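Local coordinates for protein dimethyl-sulfide monooxygenase (Hyphomicrobium sulfonivorans, PDB 6AK1) that oxidises dimethyl sulfide to methanethiol and formaldehyde, using molecular oxygen, NADH and FMN, as the first step in breaking dimethyl sulfide down, at residues 294-299 against 359-364; 381-386 against 417-422. All coordinates share one frame; numbering follows the deposited sequence.

In the fold
Both contacts belong to the TIM barrel of this luciferase-like monooxygenase and come in series along the chain, contact 1 closing before contact 2 opens. Contact 1 joins helix 289-300, which follows barrel strand 276-284, to the end of helix 355-362, just ahead of strand 370-372. Contact 2 pairs helix 375-388 with the turn that ends helix 403-418, the two helices on either side of strand 393-397 in sequence. Their centres lie about 25 Å apart and their nearest atoms about 10 Å, so they do not touch. Side chains from both reach strand 276-284, and neither is near the residues that probably bind FMN, as judged from relatives; both concern packing in the barrel's C-terminal part.

Contact 1: residues 294-299 against 359-364; sequences AKYQEY and IRERCI
At its hydroxyl edge the Y296 ring meets OE2 of E361, near the ring plane, while CD1 of I364 approaches the same ring obliquely, 4.0 Å from Y296 CE1. Ring and carboxylate planes stand 80° apart, and E361 OE2 is 3.5 Å from Y296 OH. At Y299, by contrast, I364 CD1 lies at the ring edge, near its plane, but the closest touch is between I364 CD1 and Y299 CB, at 3.6 Å; one face of that ring rests over the carbonyl oxygen of K295, offset toward the rim. I364 thus inserts one methyl between two tyrosines a helical turn apart. With CG anti to the backbone N (chi1 178°), the Y296 ring is carried toward the other segment. These contacts join helix 289-300 of the TIM barrel to the C-terminal end of helix 355-362, where I364 also packs on T282 of strand 276-284 and H25 meets the Y299 ring edge-to-face. No direct hydrogen bond spans the two segments; waters do the polar work. One, in the Y296 ring plane, accepts from Y296 OH at 2.6 Å and donates to the carbonyl oxygens of E361 and I364. A second accepts from R360 NH2 at 2.6 Å, in the guanidinium plane, and donates to O and OE1 of Q297. A third links Q297 NE2 to E361 OE1.

Contact 2: residues 381-386 against 417-422; sequences ELERWV and RKRGRA
E383 reaches out from helix 375-388 between R419 and R421, its CB pointing toward the opposing turn and lying 4.1 Å from R421 NH1. E383 CG comes closer, 3.7 Å from R421 NH1, and with the chain extended beyond it (chi2 -162°) the carboxylate arrives between the two guanidinium groups. There the oxygens part company. E383 OE1 accepts from R421 NH1 at 2.7 Å, with a bent N-H...O angle of 141°, and E383 OE2 accepts from R419 NH1 at 2.8 Å in a straighter bond of 157°. Each oxygen uses its anti lone pair, and each lies in the plane of its guanidinium at the edge. This salt-bridge network joins two outer helices of the TIM barrel at the Schellman motif that ends helix 403-418, where G420 takes positive phi. R421 folds back at chi2 and chi3, laying R421 NH2 3.7 Å from V386 CG1, whereas R419 runs extended from CG to NE. Both arginines have further acidic partners: R419 also pairs with D380 and E415, and R421 with D387. A water also donates to R419 O and, at 3.3 Å, to E383 OE1.

Contact 1: residues 294-299 against 359-364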
loop_
_atom_site.group_PDB
_atom_site.type_symbol
_atom_site.label_atom_id
_atom_site.label_comp_id
_atom_site.label_asym_id
_atom_site.label_seq_id
_atom_site.Cartn_x
_atom_site.Cartn_y
_atom_site.Cartn_z
ATOM N N ALA A 294 23.428 7.147 17.546
ATOM C CA ALA A 294 22.970 8.074 18.581
ATOM C C ALA A 294 21.573 8.611 18.278
ATOM O O ALA A 294 20.791 8.850 19.206
ATOM C CB ALA A 294 23.961 9.229 18.748
ATOM N N LYS A 295 21.248 8.827 16.998
ATOM C CA LYS A 295 19.887 9.225 16.632
ATOM C C LYS A 295 18.890 8.123 16.979
ATOM O O LYS A 295 17.819 8.386 17.541
ATOM C CB LYS A 295 19.832 9.561 15.138
ATOM C CG LYS A 295 18.448 9.899 14.620
ATOM C CD LYS A 295 18.487 10.291 13.133
ATOM C CE LYS A 295 19.347 11.544 12.905
ATOM N NZ LYS A 295 19.599 11.771 11.452
ATOM N N TYR A 296 19.250 6.875 16.679
ATOM C CA TYR A 296 18.416 5.731 17.039
ATOM C C TYR A 296 18.121 5.691 18.539
ATOM O O TYR A 296 16.968 5.527 18.956
ATOM C CB TYR A 296 19.118 4.447 16.586
ATOM C CG TYR A 296 18.392 3.171 16.927
ATOM C CD1 TYR A 296 17.200 2.833 16.284
ATOM C CD2 TYR A 296 18.902 2.288 17.876
ATOM C CE1 TYR A 296 16.527 1.651 16.585
ATOM C CE2 TYR A 296 18.233 1.101 18.186
ATOM C CZ TYR A 296 17.052 0.791 17.531
ATOM O OH TYR A 296 16.386 -0.371 17.825
ATOM N N GLN A 297 19.155 5.840 19.371
ATOM C CA GLN A 297 18.947 5.788 20.812
ATOM C C GLN A 297 18.140 6.986 21.287
ATOM O O GLN A 297 17.333 6.870 22.216
ATOM C CB GLN A 297 20.297 5.716 21.536
ATOM C CG GLN A 297 21.141 4.480 21.146
ATOM C CD GLN A 297 20.543 3.175 21.647
ATOM O OE1 GLN A 297 19.675 3.173 22.526
ATOM N NE2 GLN A 297 20.982 2.063 21.071
ATOM N N GLU A 298 18.344 8.141 20.654
ATOM C CA GLU A 298 17.570 9.332 20.990
ATOM C C GLU A 298 16.085 9.108 20.716
ATOM O O GLU A 298 15.233 9.417 21.550
ATOM C CB GLU A 298 18.112 10.529 20.198
ATOM C CG GLU A 298 17.670 11.889 20.710
ATOM C CD GLU A 298 18.182 13.032 19.836
ATOM O OE1 GLU A 298 19.263 13.589 20.154
ATOM O OE2 GLU A 298 17.504 13.366 18.826
ATOM N N TYR A 299 15.760 8.536 19.559
ATOM C CA TYR A 299 14.379 8.163 19.285
ATOM C C TYR A 299 13.860 7.179 20.323
ATOM O O TYR A 299 12.767 7.364 20.880
ATOM C CB TYR A 299 14.265 7.583 17.874
ATOM C CG TYR A 299 14.573 8.601 16.790
ATOM C CD1 TYR A 299 14.659 9.957 17.086
ATOM C CD2 TYR A 299 14.770 8.211 15.476
ATOM C CE1 TYR A 299 14.946 10.890 16.099
ATOM C CE2 TYR A 299 15.049 9.136 14.487
ATOM C CZ TYR A 299 15.138 10.468 14.798
ATOM O OH TYR A 299 15.435 11.384 13.802
ATOM N N ILE A 359 10.690 -5.493 23.537
ATOM C CA ILE A 359 9.550 -4.650 23.165
ATOM C C ILE A 359 9.969 -3.185 23.065
ATOM O O ILE A 359 9.513 -2.455 22.171
ATOM C CB ILE A 359 8.388 -4.827 24.165
ATOM C CG1 ILE A 359 7.842 -6.255 24.117
ATOM C CG2 ILE A 359 7.274 -3.807 23.889
ATOM C CD1 ILE A 359 7.619 -6.779 22.711
ATOM N N ARG A 360 10.838 -2.734 23.981
ATOM C CA ARG A 360 11.313 -1.354 23.943
ATOM C C ARG A 360 12.071 -1.064 22.649
ATOM O O ARG A 360 11.807 -0.058 21.981
ATOM C CB ARG A 360 12.188 -1.049 25.165
ATOM C CG ARG A 360 12.709 0.395 25.180
ATOM C CD ARG A 360 13.702 0.670 26.302
ATOM N NE ARG A 360 14.358 1.964 26.099
ATOM C CZ ARG A 360 15.510 2.129 25.448
ATOM N NH1 ARG A 360 16.155 1.075 24.945
ATOM N NH2 ARG A 360 16.017 3.352 25.299
ATOM N N GLU A 361 13.016 -1.939 22.274
ATOM C CA GLU A 361 13.705 -1.773 20.993
ATOM C C GLU A 361 12.727 -1.800 19.827
ATOM O O GLU A 361 12.913 -1.080 18.839
ATOM C CB GLU A 361 14.767 -2.858 20.792
ATOM C CG GLU A 361 15.913 -2.830 21.780
ATOM C CD GLU A 361 17.171 -2.188 21.211
ATOM O OE1 GLU A 361 17.639 -1.194 21.809
ATOM O OE2 GLU A 361 17.692 -2.682 20.180
ATOM N N ARG A 362 11.694 -2.643 19.908
ATOM C CA ARG A 362 10.739 -2.767 18.810
ATOM C C ARG A 362 9.779 -1.581 18.719
ATOM O O ARG A 362 9.028 -1.490 17.742
ATOM C CB ARG A 362 9.960 -4.084 18.933
ATOM C CG ARG A 362 10.842 -5.360 18.924
ATOM C CD ARG A 362 11.914 -5.337 17.821
ATOM N NE ARG A 362 11.326 -5.053 16.520
ATOM C CZ ARG A 362 11.990 -4.551 15.484
ATOM N NH1 ARG A 362 13.281 -4.289 15.601
ATOM N NH2 ARG A 362 11.354 -4.301 14.340
ATOM N N CYS A 363 9.804 -0.655 19.681
ATOM C CA CYS A 363 9.029 0.574 19.536
ATOM C C CYS A 363 9.396 1.360 18.284
ATOM O O CYS A 363 8.662 2.283 17.925
ATOM C CB CYS A 363 9.198 1.467 20.764
ATOM S SG CYS A 363 8.256 0.896 22.187
ATOM N N ILE A 364 10.513 1.035 17.633
ATOM C CA ILE A 364 10.831 1.503 16.285
ATOM C C ILE A 364 10.850 0.298 15.358
ATOM O O ILE A 364 11.581 -0.671 15.606
ATOM C CB ILE A 364 12.190 2.217 16.226
ATOM C CG1 ILE A 364 12.150 3.527 17.012
ATOM C CG2 ILE A 364 12.589 2.450 14.768
ATOM C CD1 ILE A 364 13.488 4.211 17.069
HETATM O O HOH W 1 14.178 -1.025 16.619
HETATM O O HOH W 2 17.737 4.929 24.172
HETATM O O HOH W 3 20.077 -0.706 21.311
#

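Contact 2: residues 381-386 against 417-422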
loop_
_atom_site.group_PDB
_atom_site.type_symbol
_atom_site.label_atom_id
_atom_site.label_comp_id
_atom_site.label_asym_id
_atom_site.label_seq_id
_atom_site.Cartn_x
_atom_site.Cartn_y
_atom_site.Cartn_z
ATOM N N GLU A 381 23.490 -2.489 2.688
ATOM C CA GLU A 381 22.427 -3.429 3.040
ATOM C C GLU A 381 21.229 -3.293 2.101
ATOM O O GLU A 381 20.597 -4.295 1.752
ATOM C CB GLU A 381 22.002 -3.250 4.507
ATOM C CG GLU A 381 21.476 -4.561 5.135
ATOM C CD GLU A 381 20.671 -4.385 6.432
ATOM O OE1 GLU A 381 19.420 -4.222 6.364
ATOM O OE2 GLU A 381 21.286 -4.442 7.522
ATOM N N LEU A 382 20.917 -2.067 1.661
ATOM C CA LEU A 382 19.829 -1.882 0.701
ATOM C C LEU A 382 20.095 -2.656 -0.587
ATOM O O LEU A 382 19.180 -3.266 -1.158
ATOM C CB LEU A 382 19.627 -0.393 0.389
ATOM C CG LEU A 382 19.167 0.552 1.501
ATOM C CD1 LEU A 382 18.966 1.969 0.944
ATOM C CD2 LEU A 382 17.882 0.048 2.134
ATOM N N GLU A 383 21.345 -2.630 -1.064
ATOM C CA GLU A 383 21.710 -3.416 -2.241
ATOM C C GLU A 383 21.669 -4.910 -1.962
ATOM O O GLU A 383 21.410 -5.699 -2.876
ATOM C CB GLU A 383 23.100 -3.022 -2.737
ATOM C CG GLU A 383 23.138 -1.626 -3.329
ATOM C CD GLU A 383 24.370 -1.408 -4.188
ATOM O OE1 GLU A 383 24.284 -1.630 -5.414
ATOM O OE2 GLU A 383 25.429 -1.032 -3.632
ATOM N N ARG A 384 21.901 -5.299 -0.726
ATOM C CA ARG A 384 21.845 -6.686 -0.355
ATOM C C ARG A 384 20.398 -7.195 -0.392
ATOM O O ARG A 384 20.165 -8.240 -0.911
ATOM C CB ARG A 384 22.475 -6.933 1.006
ATOM C CG ARG A 384 23.431 -8.077 1.091
ATOM C CD ARG A 384 23.712 -8.455 2.524
ATOM N NE ARG A 384 23.493 -9.859 2.764
ATOM C CZ ARG A 384 23.124 -10.387 3.912
ATOM N NH1 ARG A 384 22.916 -9.631 4.959
ATOM N NH2 ARG A 384 22.958 -11.671 4.002
ATOM N N TRP A 385 19.450 -6.443 0.161
ATOM C CA TRP A 385 18.040 -6.824 0.106
ATOM C C TRP A 385 17.544 -6.902 -1.332
ATOM O O TRP A 385 16.733 -7.765 -1.669
ATOM C CB TRP A 385 17.172 -5.834 0.879
ATOM C CG TRP A 385 17.279 -5.836 2.378
ATOM C CD1 TRP A 385 17.918 -4.910 3.145
ATOM C CD2 TRP A 385 16.667 -6.760 3.291
ATOM N NE1 TRP A 385 17.761 -5.203 4.473
ATOM C CE2 TRP A 385 17.011 -6.345 4.592
ATOM C CE3 TRP A 385 15.887 -7.913 3.133
ATOM C CZ2 TRP A 385 16.593 -7.031 5.732
ATOM C CZ3 TRP A 385 15.464 -8.587 4.263
ATOM C CH2 TRP A 385 15.814 -8.141 5.550
ATOM N N VAL A 386 18.003 -5.998 -2.193
ATOM C CA VAL A 386 17.497 -5.972 -3.559
ATOM C C VAL A 386 18.125 -7.086 -4.382
ATOM O O VAL A 386 17.420 -7.899 -4.986
ATOM C CB VAL A 386 17.730 -4.590 -4.199
ATOM C CG1 VAL A 386 17.450 -4.652 -5.690
ATOM C CG2 VAL A 386 16.826 -3.542 -3.546
ATOM N N ARG A 417 22.599 6.975 -5.937
ATOM C CA ARG A 417 22.756 7.504 -7.291
ATOM C C ARG A 417 24.164 7.271 -7.804
ATOM O O ARG A 417 24.355 6.893 -8.964
ATOM C CB ARG A 417 22.440 9.002 -7.333
ATOM C CG ARG A 417 20.967 9.302 -7.277
ATOM C CD ARG A 417 20.675 10.793 -7.285
ATOM N NE ARG A 417 19.240 10.997 -7.178
ATOM C CZ ARG A 417 18.650 12.181 -7.120
ATOM N NH1 ARG A 417 19.373 13.294 -7.159
ATOM N NH2 ARG A 417 17.331 12.243 -7.027
ATOM N N LYS A 418 25.164 7.502 -6.953
ATOM C CA LYS A 418 26.543 7.261 -7.351
ATOM C C LYS A 418 26.783 5.787 -7.672
ATOM O O LYS A 418 27.538 5.472 -8.597
ATOM C CB LYS A 418 27.484 7.765 -6.253
ATOM C CG LYS A 418 28.736 6.920 -6.039
ATOM C CD LYS A 418 29.849 7.722 -5.340
ATOM C CE LYS A 418 31.123 6.901 -5.230
ATOM N NZ LYS A 418 30.819 5.567 -4.622
ATOM N N ARG A 419 26.130 4.875 -6.956
ATOM C CA ARG A 419 26.209 3.450 -7.276
ATOM C C ARG A 419 25.312 3.040 -8.440
ATOM O O ARG A 419 25.246 1.844 -8.749
ATOM C CB ARG A 419 25.842 2.601 -6.053
ATOM C CG ARG A 419 26.711 2.852 -4.846
ATOM C CD ARG A 419 26.308 1.978 -3.675
ATOM N NE ARG A 419 27.150 2.245 -2.517
ATOM C CZ ARG A 419 27.293 1.414 -1.491
ATOM N NH1 ARG A 419 26.650 0.249 -1.488
ATOM N NH2 ARG A 419 28.092 1.746 -0.479
ATOM N N GLY A 420 24.602 3.985 -9.065
ATOM C CA GLY A 420 23.755 3.686 -10.206
ATOM C C GLY A 420 22.452 2.983 -9.883
ATOM O O GLY A 420 21.858 2.371 -10.767
ATOM N N ARG A 421 21.972 3.068 -8.645
ATOM C CA ARG A 421 20.798 2.308 -8.233
ATOM C C ARG A 421 19.527 3.146 -8.110
ATOM O O ARG A 421 18.432 2.579 -8.114
ATOM C CB ARG A 421 21.059 1.616 -6.890
ATOM C CG ARG A 421 22.260 0.676 -6.853
ATOM C CD ARG A 421 22.328 -0.258 -8.057
ATOM N NE ARG A 421 21.246 -1.244 -8.140
ATOM C CZ ARG A 421 21.265 -2.432 -7.551
ATOM N NH1 ARG A 421 22.303 -2.779 -6.792
ATOM N NH2 ARG A 421 20.239 -3.264 -7.703
ATOM N N ALA A 422 19.633 4.463 -7.981
ATOM C CA ALA A 422 18.472 5.326 -7.812
ATOM C C ALA A 422 18.408 6.308 -8.965
ATOM O O ALA A 422 19.447 6.779 -9.437
ATOM C CB ALA A 422 18.527 6.097 -6.483
HETATM O O HOH W 4 26.454 -0.431 -7.525
#